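Local atomic coordinates of NikO protein (Streptomyces tendae, PDB entry 4FQD), a protein that transfers an enolpyruvyl group in the biosynthesis of nikkomycin, as a MurA-like member of the EPSP synthase family. Residues S341-L349 with R410-A418; P373-R381 with C395-R405. The protein carries 4 engineered substitutions. All coordinates share one frame; numbering follows the deposited sequence.

Contact 1 of 2, residues S341-L349 with R410-A418; sequences SDSQPFLAL and RAAAVLLLA
The ring of F346 enters the neighbouring helix as a knob in a hole formed by R410, A413, V414 and L417. It is met largely at its rim: CZ lies 3.8 Å from A413 CB, while CD1 faces L417 CD1 and CE2 faces R410 CD. The side chain sets out alongside the neighbouring helix, and with CG anti to the carbonyl carbon (chi1 -55°) its ring is carried across. With an alanine here, the gap between A413 and L417 is likely to stay unfilled and R410 CD to lose its contact with the ring.

One turn on, L349 and V414 lie antiparallel, each passing the other, with L349 CB 3.8 Å from V414 CG2. L349 then forks over L417 and A418, CD1 to A418 CB and CD2 to L417 CB. V414 CG2 also rests 3.4 Å from the carbonyl O of P345, which accepts the helical bond from L349 N.

Helices 344-349 and 410-418 run in the same sense at 21°, their axes 9.4 Å apart, as buried helices of the inverse alpha/beta barrel. At the N-terminal end D342 lies across the bent R410 chain, OD1 3.5 Å from R410 CG. R410 NE is near but not salt-bridged to that carboxylate, whose OD1 pairs with R368; a sulfate ion lies close by. I266 of helix 265-278 packs on D342 and R410, and T270 of the same helix on F346.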
loop_
_atom_site.group_PDB
_atom_site.type_symbol
_atom_site.label_atom_id
_atom_site.label_comp_id
_atom_site.label_asym_id
_atom_site.label_seq_id
_atom_site.Cartn_x
_atom_site.Cartn_y
_atom_site.Cartn_z
ATOM N N SER A 341 -11.329 -4.311 -5.204
ATOM C CA SER A 341 -11.803 -4.084 -3.849
ATOM C C SER A 341 -12.552 -5.313 -3.342
ATOM O O SER A 341 -12.558 -5.603 -2.147
ATOM C CB SER A 341 -12.709 -2.854 -3.811
ATOM O OG SER A 341 -12.905 -2.408 -2.482
ATOM N N ASP A 342 -13.176 -6.035 -4.267
ATOM C CA ASP A 342 -13.943 -7.230 -3.929
ATOM C C ASP A 342 -13.044 -8.432 -3.656
ATOM O O ASP A 342 -13.477 -9.414 -3.053
ATOM C CB ASP A 342 -14.930 -7.567 -5.049
ATOM C CG ASP A 342 -16.057 -6.561 -5.154
ATOM O OD1 ASP A 342 -16.498 -6.052 -4.103
ATOM O OD2 ASP A 342 -16.504 -6.279 -6.286
ATOM N N SER A 343 -11.795 -8.351 -4.103
ATOM C CA SER A 343 -10.848 -9.448 -3.930
ATOM C C SER A 343 -10.208 -9.414 -2.546
ATOM O O SER A 343 -9.796 -10.445 -2.012
ATOM C CB SER A 343 -9.764 -9.390 -5.009
ATOM O OG SER A 343 -10.328 -9.481 -6.306
ATOM N N GLN A 344 -10.138 -8.219 -1.972
ATOM C CA GLN A 344 -9.493 -8.001 -0.678
ATOM C C GLN A 344 -9.996 -8.857 0.506
ATOM O O GLN A 344 -9.180 -9.339 1.292
ATOM C CB GLN A 344 -9.488 -6.503 -0.338
ATOM C CG GLN A 344 -9.928 -6.164 1.069
ATOM C CD GLN A 344 -11.015 -5.111 1.089
ATOM O OE1 GLN A 344 -12.007 -5.243 1.804
ATOM N NE2 GLN A 344 -10.834 -4.055 0.303
ATOM N N PRO A 345 -11.324 -9.051 0.645
ATOM C CA PRO A 345 -11.766 -9.873 1.780
ATOM C C PRO A 345 -11.253 -11.313 1.731
ATOM O O PRO A 345 -10.959 -11.896 2.776
ATOM C CB PRO A 345 -13.293 -9.861 1.647
ATOM C CG PRO A 345 -13.595 -8.612 0.910
ATOM C CD PRO A 345 -12.468 -8.445 -0.062
ATOM N N PHE A 346 -11.144 -11.874 0.532
ATOM C CA PHE A 346 -10.669 -13.243 0.377
ATOM C C PHE A 346 -9.165 -13.336 0.615
ATOM O O PHE A 346 -8.660 -14.360 1.071
ATOM C CB PHE A 346 -11.033 -13.780 -1.006
ATOM C CG PHE A 346 -12.497 -13.683 -1.321
ATOM C CD1 PHE A 346 -13.388 -14.621 -0.828
ATOM C CD2 PHE A 346 -12.983 -12.650 -2.104
ATOM C CE1 PHE A 346 -14.736 -14.533 -1.112
ATOM C CE2 PHE A 346 -14.330 -12.555 -2.394
ATOM C CZ PHE A 346 -15.208 -13.498 -1.897
ATOM N N LEU A 347 -8.455 -12.256 0.306
ATOM C CA LEU A 347 -7.023 -12.190 0.555
ATOM C C LEU A 347 -6.755 -12.018 2.045
ATOM O O LEU A 347 -5.715 -12.440 2.555
ATOM C CB LEU A 347 -6.398 -11.043 -0.240
ATOM C CG LEU A 347 -6.545 -11.163 -1.758
ATOM C CD1 LEU A 347 -6.023 -9.919 -2.455
ATOM C CD2 LEU A 347 -5.826 -12.403 -2.262
ATOM N N ALA A 348 -7.703 -11.397 2.738
ATOM C CA ALA A 348 -7.612 -11.224 4.183
ATOM C C ALA A 348 -7.732 -12.571 4.882
ATOM O O ALA A 348 -7.031 -12.841 5.856
ATOM C CB ALA A 348 -8.690 -10.273 4.673
ATOM N N LEU A 349 -8.626 -13.415 4.376
ATOM C CA LEU A 349 -8.819 -14.749 4.932
ATOM C C LEU A 349 -7.581 -15.609 4.705
ATOM O O LEU A 349 -7.181 -16.381 5.578
ATOM C CB LEU A 349 -10.049 -15.416 4.315
ATOM C CG LEU A 349 -10.374 -16.830 4.797
ATOM C CD1 LEU A 349 -10.495 -16.869 6.313
ATOM C CD2 LEU A 349 -11.649 -17.337 4.142
ATOM N N ARG A 410 -19.526 -9.657 -0.713
ATOM C CA ARG A 410 -18.261 -10.357 -0.522
ATOM C C ARG A 410 -18.053 -10.749 0.938
ATOM O O ARG A 410 -17.307 -11.682 1.238
ATOM C CB ARG A 410 -17.092 -9.511 -1.028
ATOM C CG ARG A 410 -17.246 -9.056 -2.472
ATOM C CD ARG A 410 -17.595 -10.222 -3.385
ATOM N NE ARG A 410 -17.888 -9.781 -4.746
ATOM C CZ ARG A 410 -18.330 -10.579 -5.712
ATOM N NH1 ARG A 410 -18.530 -11.867 -5.470
ATOM N NH2 ARG A 410 -18.570 -10.090 -6.921
ATOM N N ALA A 411 -18.721 -10.037 1.841
ATOM C CA ALA A 411 -18.654 -10.353 3.261
ATOM C C ALA A 411 -19.339 -11.684 3.544
ATOM O O ALA A 411 -18.836 -12.500 4.313
ATOM C CB ALA A 411 -19.286 -9.244 4.086
ATOM N N ALA A 412 -20.488 -11.900 2.911
ATOM C CA ALA A 412 -21.237 -13.138 3.082
ATOM C C ALA A 412 -20.447 -14.335 2.565
ATOM O O ALA A 412 -20.468 -15.414 3.161
ATOM C CB ALA A 412 -22.579 -13.045 2.376
ATOM N N ALA A 413 -19.746 -14.137 1.454
ATOM C CA ALA A 413 -18.975 -15.206 0.834
ATOM C C ALA A 413 -17.770 -15.606 1.682
ATOM O O ALA A 413 -17.536 -16.791 1.915
ATOM C CB ALA A 413 -18.530 -14.797 -0.564
ATOM N N VAL A 414 -17.013 -14.616 2.142
ATOM C CA VAL A 414 -15.792 -14.884 2.896
ATOM C C VAL A 414 -16.083 -15.455 4.288
ATOM O O VAL A 414 -15.292 -16.233 4.825
ATOM C CB VAL A 414 -14.884 -13.629 2.995
ATOM C CG1 VAL A 414 -15.496 -12.584 3.919
ATOM C CG2 VAL A 414 -13.486 -14.013 3.461
ATOM N N LEU A 415 -17.222 -15.082 4.863
ATOM C CA LEU A 415 -17.628 -15.622 6.155
ATOM C C LEU A 415 -18.037 -17.081 6.011
ATOM O O LEU A 415 -17.758 -17.907 6.881
ATOM C CB LEU A 415 -18.780 -14.810 6.751
ATOM C CG LEU A 415 -18.424 -13.420 7.279
ATOM C CD1 LEU A 415 -19.649 -12.738 7.865
ATOM C CD2 LEU A 415 -17.309 -13.512 8.304
ATOM N N LEU A 416 -18.700 -17.388 4.901
ATOM C CA LEU A 416 -19.145 -18.745 4.621
ATOM C C LEU A 416 -17.954 -19.677 4.418
ATOM O O LEU A 416 -17.973 -20.824 4.861
ATOM C CB LEU A 416 -20.051 -18.762 3.387
ATOM C CG LEU A 416 -20.633 -20.111 2.968
ATOM C CD1 LEU A 416 -21.339 -20.777 4.137
ATOM C CD2 LEU A 416 -21.587 -19.929 1.798
ATOM N N LEU A 417 -16.918 -19.176 3.752
ATOM C CA LEU A 417 -15.710 -19.957 3.517
ATOM C C LEU A 417 -14.954 -20.200 4.817
ATOM O O LEU A 417 -14.451 -21.297 5.059
ATOM C CB LEU A 417 -14.798 -19.251 2.510
ATOM C CG LEU A 417 -15.345 -19.058 1.096
ATOM C CD1 LEU A 417 -14.310 -18.377 0.215
ATOM C CD2 LEU A 417 -15.775 -20.388 0.498
ATOM N N ALA A 418 -14.877 -19.167 5.650
ATOM C CA ALA A 418 -14.187 -19.260 6.930
ATOM C C ALA A 418 -14.929 -20.185 7.890
ATOM O O ALA A 418 -14.310 -20.908 8.670
ATOM C CB ALA A 418 -14.019 -17.879 7.541
#

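Contact 2 of 2, residues P373-R381 with C395-R405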
loop_
_atom_site.group_PDB
_atom_site.type_symbol
_atom_site.label_atom_id
_atom_site.label_comp_id
_atom_site.label_asym_id
_atom_site.label_seq_id
_atom_site.Cartn_x
_atom_site.Cartn_y
_atom_site.Cartn_z
ATOM N N PRO A 373 -15.091 -7.663 11.881
ATOM C CA PRO A 373 -15.539 -8.014 13.236
ATOM C C PRO A 373 -16.182 -9.397 13.302
ATOM O O PRO A 373 -16.209 -10.012 14.368
ATOM C CB PRO A 373 -16.584 -6.937 13.550
ATOM C CG PRO A 373 -16.251 -5.805 12.641
ATOM C CD PRO A 373 -15.771 -6.454 11.386
ATOM N N GLU A 374 -16.690 -9.878 12.172
ATOM C CA GLU A 374 -17.312 -11.193 12.119
ATOM C C GLU A 374 -16.257 -12.294 12.047
ATOM O O GLU A 374 -16.424 -13.362 12.634
ATOM C CB GLU A 374 -18.273 -11.286 10.935
ATOM C CG GLU A 374 -19.374 -10.242 10.962
ATOM C CD GLU A 374 -20.180 -10.284 12.245
ATOM O OE1 GLU A 374 -20.707 -11.364 12.586
ATOM O OE2 GLU A 374 -20.281 -9.235 12.917
ATOM N N LEU A 375 -15.174 -12.026 11.323
ATOM C CA LEU A 375 -14.045 -12.948 11.269
ATOM C C LEU A 375 -13.372 -13.034 12.634
ATOM O O LEU A 375 -12.781 -14.056 12.981
ATOM C CB LEU A 375 -13.026 -12.499 10.220
ATOM C CG LEU A 375 -13.405 -12.666 8.748
ATOM C CD1 LEU A 375 -12.289 -12.144 7.857
ATOM C CD2 LEU A 375 -13.702 -14.123 8.435
ATOM N N GLU A 376 -13.467 -11.950 13.396
ATOM C CA GLU A 376 -12.901 -11.886 14.739
ATOM C C GLU A 376 -13.556 -12.915 15.653
ATOM O O GLU A 376 -12.899 -13.510 16.507
ATOM C CB GLU A 376 -13.093 -10.485 15.323
ATOM C CG GLU A 376 -12.241 -10.192 16.544
ATOM C CD GLU A 376 -10.943 -9.498 16.189
ATOM O OE1 GLU A 376 -10.890 -8.855 15.120
ATOM O OE2 GLU A 376 -9.977 -9.594 16.974
ATOM N N ALA A 377 -14.857 -13.118 15.464
ATOM C CA ALA A 377 -15.622 -14.059 16.275
ATOM C C ALA A 377 -15.178 -15.499 16.043
ATOM O O ALA A 377 -15.310 -16.348 16.926
ATOM C CB ALA A 377 -17.111 -13.909 15.994
ATOM N N LEU A 378 -14.651 -15.770 14.854
ATOM C CA LEU A 378 -14.207 -17.115 14.505
ATOM C C LEU A 378 -12.816 -17.424 15.053
ATOM O O LEU A 378 -12.403 -18.582 15.097
ATOM C CB LEU A 378 -14.235 -17.316 12.989
ATOM C CG LEU A 378 -15.621 -17.326 12.340
ATOM C CD1 LEU A 378 -15.505 -17.530 10.839
ATOM C CD2 LEU A 378 -16.500 -18.401 12.964
ATOM N N GLY A 379 -12.099 -16.386 15.470
ATOM C CA GLY A 379 -10.774 -16.558 16.037
ATOM C C GLY A 379 -9.698 -15.806 15.278
ATOM O O GLY A 379 -8.557 -15.712 15.729
ATOM N N ILE A 380 -10.065 -15.267 14.120
ATOM C CA ILE A 380 -9.130 -14.514 13.292
ATOM C C ILE A 380 -8.839 -13.145 13.904
ATOM O O ILE A 380 -9.756 -12.403 14.250
ATOM C CB ILE A 380 -9.671 -14.340 11.860
ATOM C CG1 ILE A 380 -10.020 -15.703 11.259
ATOM C CG2 ILE A 380 -8.661 -13.611 10.989
ATOM C CD1 ILE A 380 -10.584 -15.630 9.859
ATOM N N ARG A 381 -7.557 -12.820 14.040
ATOM C CA ARG A 381 -7.139 -11.564 14.655
ATOM C C ARG A 381 -7.027 -10.452 13.617
ATOM O O ARG A 381 -6.194 -10.523 12.714
ATOM C CB ARG A 381 -5.787 -11.740 15.347
ATOM C CG ARG A 381 -5.672 -12.979 16.219
ATOM C CD ARG A 381 -6.156 -12.726 17.635
ATOM N NE ARG A 381 -5.409 -13.525 18.601
ATOM C CZ ARG A 381 -5.708 -14.777 18.930
ATOM N NH1 ARG A 381 -6.744 -15.382 18.368
ATOM N NH2 ARG A 381 -4.968 -15.426 19.818
ATOM N N CYS A 395 -3.579 -16.948 12.294
ATOM C CA CYS A 395 -4.774 -16.897 13.128
ATOM C C CYS A 395 -5.979 -17.498 12.406
ATOM O O CYS A 395 -6.973 -16.809 12.175
ATOM C CB CYS A 395 -5.073 -15.455 13.540
ATOM S SG CYS A 395 -5.217 -14.298 12.157
ATOM N N PRO A 396 -5.901 -18.793 12.058
ATOM C CA PRO A 396 -6.987 -19.417 11.296
ATOM C C PRO A 396 -8.259 -19.527 12.127
ATOM O O PRO A 396 -8.176 -19.694 13.343
ATOM C CB PRO A 396 -6.433 -20.808 10.982
ATOM C CG PRO A 396 -5.491 -21.089 12.092
ATOM C CD PRO A 396 -4.871 -19.771 12.452
ATOM N N PRO A 397 -9.428 -19.424 11.476
ATOM C CA PRO A 397 -10.719 -19.520 12.167
ATOM C C PRO A 397 -10.911 -20.901 12.782
ATOM O O PRO A 397 -10.624 -21.906 12.130
ATOM C CB PRO A 397 -11.735 -19.287 11.043
ATOM C CG PRO A 397 -11.011 -19.657 9.790
ATOM C CD PRO A 397 -9.589 -19.253 10.021
ATOM N N HIS A 398 -11.386 -20.949 14.024
ATOM C CA HIS A 398 -11.531 -22.220 14.722
ATOM C C HIS A 398 -12.699 -22.233 15.705
ATOM O O HIS A 398 -13.230 -23.294 16.025
ATOM C CB HIS A 398 -10.230 -22.582 15.447
ATOM C CG HIS A 398 -9.837 -21.605 16.511
ATOM N ND1 HIS A 398 -9.119 -20.459 16.242
ATOM C CD2 HIS A 398 -10.060 -21.603 17.848
ATOM C CE1 HIS A 398 -8.918 -19.793 17.365
ATOM N NE2 HIS A 398 -9.480 -20.467 18.354
ATOM N N ARG A 399 -13.097 -21.057 16.178
ATOM C CA ARG A 399 -14.156 -20.954 17.179
ATOM C C ARG A 399 -15.539 -21.256 16.604
ATOM O O ARG A 399 -16.005 -20.564 15.700
ATOM C CB ARG A 399 -14.146 -19.566 17.824
ATOM C CG ARG A 399 -12.856 -19.239 18.556
ATOM C CD ARG A 399 -12.833 -17.793 19.019
ATOM N NE ARG A 399 -11.566 -17.449 19.657
ATOM C CZ ARG A 399 -11.199 -16.209 19.964
ATOM N NH1 ARG A 399 -12.002 -15.189 19.690
ATOM N NH2 ARG A 399 -10.026 -15.988 20.543
ATOM N N PRO A 400 -16.198 -22.300 17.132
ATOM C CA PRO A 400 -17.544 -22.691 16.709
ATOM C C PRO A 400 -18.622 -22.083 17.603
ATOM O O PRO A 400 -18.310 -21.462 18.619
ATOM C CB PRO A 400 -17.520 -24.204 16.896
ATOM C CG PRO A 400 -16.656 -24.388 18.104
ATOM C CD PRO A 400 -15.623 -23.279 18.073
ATOM N N GLY A 401 -19.883 -22.266 17.220
ATOM C CA GLY A 401 -21.005 -21.819 18.027
ATOM C C GLY A 401 -21.237 -20.322 17.999
ATOM O O GLY A 401 -21.696 -19.741 18.981
ATOM N N THR A 402 -20.927 -19.694 16.869
ATOM C CA THR A 402 -21.105 -18.253 16.726
ATOM C C THR A 402 -22.257 -17.912 15.787
ATOM O O THR A 402 -22.719 -18.756 15.020
ATOM C CB THR A 402 -19.823 -17.578 16.203
ATOM O OG1 THR A 402 -19.455 -18.156 14.945
ATOM C CG2 THR A 402 -18.681 -17.762 17.193
ATOM N N ASP A 403 -22.716 -16.666 15.859
ATOM C CA ASP A 403 -23.750 -16.167 14.959
ATOM C C ASP A 403 -23.208 -15.023 14.114
ATOM O O ASP A 403 -23.098 -13.890 14.584
ATOM C CB ASP A 403 -24.975 -15.695 15.742
ATOM C CG ASP A 403 -25.735 -16.836 16.379
ATOM O OD1 ASP A 403 -26.402 -17.591 15.640
ATOM O OD2 ASP A 403 -25.675 -16.972 17.618
ATOM N N LEU A 404 -22.875 -15.325 12.865
ATOM C CA LEU A 404 -22.256 -14.342 11.982
ATOM C C LEU A 404 -23.284 -13.573 11.159
ATOM O O LEU A 404 -24.228 -14.150 10.624
ATOM C CB LEU A 404 -21.238 -15.018 11.059
ATOM C CG LEU A 404 -19.787 -15.098 11.543
ATOM C CD1 LEU A 404 -19.691 -15.650 12.952
ATOM C CD2 LEU A 404 -18.960 -15.943 10.594
ATOM N N ARG A 405 -23.090 -12.262 11.066
ATOM C CA ARG A 405 -23.961 -11.416 10.260
ATOM C C ARG A 405 -23.195 -10.814 9.088
ATOM O O ARG A 405 -22.166 -10.164 9.275
ATOM C CB ARG A 405 -24.573 -10.302 11.111
ATOM C CG ARG A 405 -25.395 -9.306 10.308
ATOM C CD ARG A 405 -25.863 -8.144 11.167
ATOM N NE ARG A 405 -26.613 -7.163 10.389
ATOM C CZ ARG A 405 -27.913 -7.254 10.129
ATOM N NH1 ARG A 405 -28.607 -8.288 10.581
ATOM N NH2 ARG A 405 -28.519 -6.317 9.414
HETATM O O HOH W 1 -6.668 -17.722 15.432
#
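Helix 373-378 runs almost antiparallel to strand 402-405 (163°), axes 8.4 Å apart, with E374 beside L404 and L378 by R399 of the preceding loop. The helix closes in a Schellman motif: G379 takes positive phi, and a CB there would clash with H398 CE1, so glycine fits both the turn and the neighbour. The last carbonyl, L378 O, accepts two near-straight bonds of 2.8 Å, from H398 N and R399 N, which arrive from opposite faces of its plane.

H398 is itself steadied by ND1 bonding to P396 O in the ring plane, and a water joins P396 O to G379 O. The R399 chain, extended from CG to NE, lays one guanidinium face over G379 CA.

L378 packs CB on P397 CB and crosses L404 at about a right angle, CD1 to CD2 at 3.8 Å. I380 sets CD1 against P397 CD. At the far end E374, bent at chi2 (-56°), brings OE1 to within 3.0 Å of R405 N, which meets it from above the carboxylate plane. With chi1 (55°) setting SG between the backbone N and the carbonyl carbon, C395 accepts the N-H of R381, N to SG 3.3 Å.

The two contacts have centres about 13 Å apart on the same side of the chain's centre, and both segments of contact 2 fall between those of contact 1: 341-349, 373-381, 395-405 and 410-418 follow in order. Strand 402-405 leads directly into helix 409-419. That helix packs against helix 344-351 in contact 1 and against helix 372-378 as well, L415 CD2 lying 3.6 Å from E374 CB and A418 CB 3.6 Å from L378 CD1. Strand 402-405 borders strand 425-429 at the edge of its sheet. Together the contacts join the buried helices of one domain of the inverse barrel to the sheet that covers them.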